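Glycoside Hydrolase (Bacteroides uniformis, PDB 5T99) probably hydrolyses galactose-containing agarose oligosaccharides, as a family 2 glycoside hydrolase that holds a galactose-like iminosugar in its pocket. Local coordinates at residues Ile345-Asn350 against Pro354-Leu359. Sequence-based numbering, arbitrary orientation.
With GIF (D-galacto-isofagomine), chain C.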
loop_
_atom_site.group_PDB
_atom_site.type_symbol
_atom_site.label_atom_id
_atom_site.label_comp_id
_atom_site.label_asym_id
_atom_site.label_seq_id
_atom_site.Cartn_x
_atom_site.Cartn_y
_atom_site.Cartn_z
ATOM N N ILE A 345 3.059 8.256 -1.224
ATOM C CA ILE A 345 1.907 7.361 -1.251
ATOM C C ILE A 345 0.735 8.048 -0.552
ATOM O O ILE A 345 0.909 8.635 0.509
ATOM C CB ILE A 345 2.178 6.025 -0.510
ATOM C CG1 ILE A 345 3.490 5.364 -0.961
ATOM C CG2 ILE A 345 1.004 5.064 -0.691
ATOM C CD1 ILE A 345 3.507 4.845 -2.385
ATOM N N ARG A 346 -0.455 7.961 -1.142
ATOM C CA ARG A 346 -1.707 8.324 -0.461
ATOM C C ARG A 346 -2.441 7.027 -0.167
ATOM O O ARG A 346 -2.710 6.286 -1.105
ATOM C CB ARG A 346 -2.550 9.218 -1.369
ATOM C CG ARG A 346 -3.932 9.576 -0.826
ATOM C CD ARG A 346 -4.483 10.866 -1.437
ATOM N NE ARG A 346 -5.833 11.156 -0.938
ATOM C CZ ARG A 346 -6.988 10.934 -1.584
ATOM N NH1 ARG A 346 -7.035 10.444 -2.834
ATOM N NH2 ARG A 346 -8.131 11.214 -0.972
ATOM N N THR A 347 -2.789 6.751 1.097
ATOM C CA THR A 347 -3.454 5.473 1.453
ATOM C C THR A 347 -4.977 5.514 1.231
ATOM O O THR A 347 -5.789 5.380 2.159
ATOM C CB THR A 347 -3.095 4.950 2.874
ATOM O OG1 THR A 347 -3.774 5.684 3.896
ATOM C CG2 THR A 347 -1.611 5.023 3.115
ATOM N N SER A 348 -5.351 5.695 -0.028
ATOM C CA SER A 348 -6.745 5.680 -0.463
ATOM C C SER A 348 -7.456 4.393 -0.031
ATOM O O SER A 348 -6.952 3.317 -0.364
ATOM C CB SER A 348 -6.746 5.716 -1.981
ATOM O OG SER A 348 -5.858 4.718 -2.471
ATOM N N HIS A 349 -8.568 4.434 0.716
ATOM C CA HIS A 349 -9.089 5.579 1.491
ATOM C C HIS A 349 -9.374 5.066 2.914
ATOM O O HIS A 349 -10.527 4.984 3.370
ATOM C CB HIS A 349 -10.368 6.149 0.871
ATOM C CG HIS A 349 -10.242 6.486 -0.574
ATOM N ND1 HIS A 349 -9.552 7.590 -1.025
ATOM C CD2 HIS A 349 -10.731 5.873 -1.676
ATOM C CE1 HIS A 349 -9.614 7.639 -2.346
ATOM N NE2 HIS A 349 -10.321 6.605 -2.765
ATOM N N ASN A 350 -8.294 4.710 3.598
ATOM C CA ASN A 350 -8.371 3.931 4.821
ATOM C C ASN A 350 -6.975 3.687 5.358
ATOM O O ASN A 350 -6.000 3.766 4.605
ATOM C CB ASN A 350 -9.030 2.564 4.573
ATOM C CG ASN A 350 -8.424 1.824 3.391
ATOM O OD1 ASN A 350 -8.911 1.924 2.268
ATOM N ND2 ASN A 350 -7.340 1.098 3.634
ATOM N N PRO A 354 0.095 -2.096 9.329
ATOM C CA PRO A 354 1.366 -1.603 9.876
ATOM C C PRO A 354 2.573 -1.984 9.008
ATOM O O PRO A 354 3.475 -1.168 8.808
ATOM C CB PRO A 354 1.451 -2.281 11.246
ATOM C CG PRO A 354 0.031 -2.585 11.613
ATOM C CD PRO A 354 -0.654 -2.894 10.317
ATOM N N GLU A 355 2.550 -3.201 8.466
ATOM C CA GLU A 355 3.658 -3.725 7.656
ATOM C C GLU A 355 3.901 -2.847 6.437
ATOM O O GLU A 355 5.055 -2.544 6.091
ATOM C CB GLU A 355 3.401 -5.183 7.226
ATOM C CG GLU A 355 3.554 -6.222 8.347
ATOM C CD GLU A 355 2.394 -6.243 9.333
ATOM O OE1 GLU A 355 1.280 -5.768 8.977
ATOM O OE2 GLU A 355 2.603 -6.725 10.475
ATOM N N PHE A 356 2.813 -2.414 5.807
ATOM C CA PHE A 356 2.920 -1.527 4.655
ATOM C C PHE A 356 3.685 -0.252 5.024
ATOM O O PHE A 356 4.564 0.178 4.288
ATOM C CB PHE A 356 1.528 -1.198 4.102
ATOM C CG PHE A 356 1.551 -0.267 2.922
ATOM C CD1 PHE A 356 1.742 -0.762 1.648
ATOM C CD2 PHE A 356 1.396 1.104 3.095
ATOM C CE1 PHE A 356 1.791 0.087 0.550
ATOM C CE2 PHE A 356 1.427 1.967 2.003
ATOM C CZ PHE A 356 1.640 1.451 0.727
ATOM N N LEU A 357 3.348 0.332 6.179
ATOM C CA LEU A 357 4.004 1.559 6.665
ATOM C C LEU A 357 5.441 1.324 7.103
ATOM O O LEU A 357 6.286 2.203 6.908
ATOM C CB LEU A 357 3.200 2.220 7.794
ATOM C CG LEU A 357 1.826 2.732 7.343
ATOM C CD1 LEU A 357 1.015 3.202 8.527
ATOM C CD2 LEU A 357 1.936 3.850 6.315
ATOM N N ASP A 358 5.728 0.147 7.669
ATOM C CA ASP A 358 7.115 -0.221 7.966
ATOM C C ASP A 358 7.949 -0.217 6.693
ATOM O O ASP A 358 9.085 0.239 6.711
ATOM C CB ASP A 358 7.224 -1.580 8.669
ATOM C CG ASP A 358 6.712 -1.547 10.096
ATOM O OD1 ASP A 358 6.735 -0.465 10.731
ATOM O OD2 ASP A 358 6.283 -2.612 10.589
ATOM N N LEU A 359 7.380 -0.679 5.581
ATOM C CA LEU A 359 8.092 -0.675 4.302
ATOM C C LEU A 359 8.343 0.736 3.809
ATOM O O LEU A 359 9.455 1.057 3.385
ATOM C CB LEU A 359 7.351 -1.510 3.245
ATOM C CG LEU A 359 7.385 -3.028 3.503
ATOM C CD1 LEU A 359 6.364 -3.760 2.639
ATOM C CD2 LEU A 359 8.776 -3.579 3.238
HETATM C C GIF C . -12.226 8.228 -5.600
HETATM N N GIF C . -12.154 9.142 -6.729
HETATM O O GIF C . -12.003 7.596 -10.849
HETATM C C1 GIF C . -11.592 6.900 -5.964
HETATM O O1 GIF C . -13.506 6.062 -7.151
HETATM C C2 GIF C . -12.121 6.370 -7.294
HETATM O O2 GIF C . -11.866 5.952 -4.934
HETATM C C3 GIF C . -11.933 7.384 -8.418
HETATM C C4 GIF C . -12.580 8.716 -8.051
HETATM C C5 GIF C . -12.515 6.857 -9.731
#
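Ile-345 and Phe-356 meet inside a beta-alpha-beta unit of the TIM barrel, where the end of strand 344-346 is backed by helix 354-363. The contact across is purely apolar: Ile-345 CG2 points at the ring edge of Phe-356, 3.9 Å from CZ, and Thr-347 CG2 lies 4.5 Å from CE2. The ring reaches the strand because CG stands anti to the backbone N (chi1 179°); Leu-334 of helix 327-339 also touches it.

Polar bonds order the loop beyond the strand. Thr-347, centre of an inverse gamma turn, links its OG1 to Asn-350 O at 3.0 Å, from above the carbonyl plane, and also bonds Glu-370 N. A cis peptide precedes His-349, whose ring meets Trp-553 nearly parallel.

On the pocket side, Arg-346 forms salt bridges to Glu-370 and Glu-494, while His-349 ND1 is hydrogen-bonded to Glu-370 OE1. His-349 NE2 and D-galacto-isofagomine O2 are hydrogen-bonded at 2.7 Å, with O2 at the ring edge, near the imidazole plane. With alanine here, both bonds would go, which would probably leave the ligand hydroxyl O2 and Glu-370 OE1 without their imidazole partner. Ser-348 CB sits over one face of that imidazole, 3.4 Å above its plane and offset toward the rim.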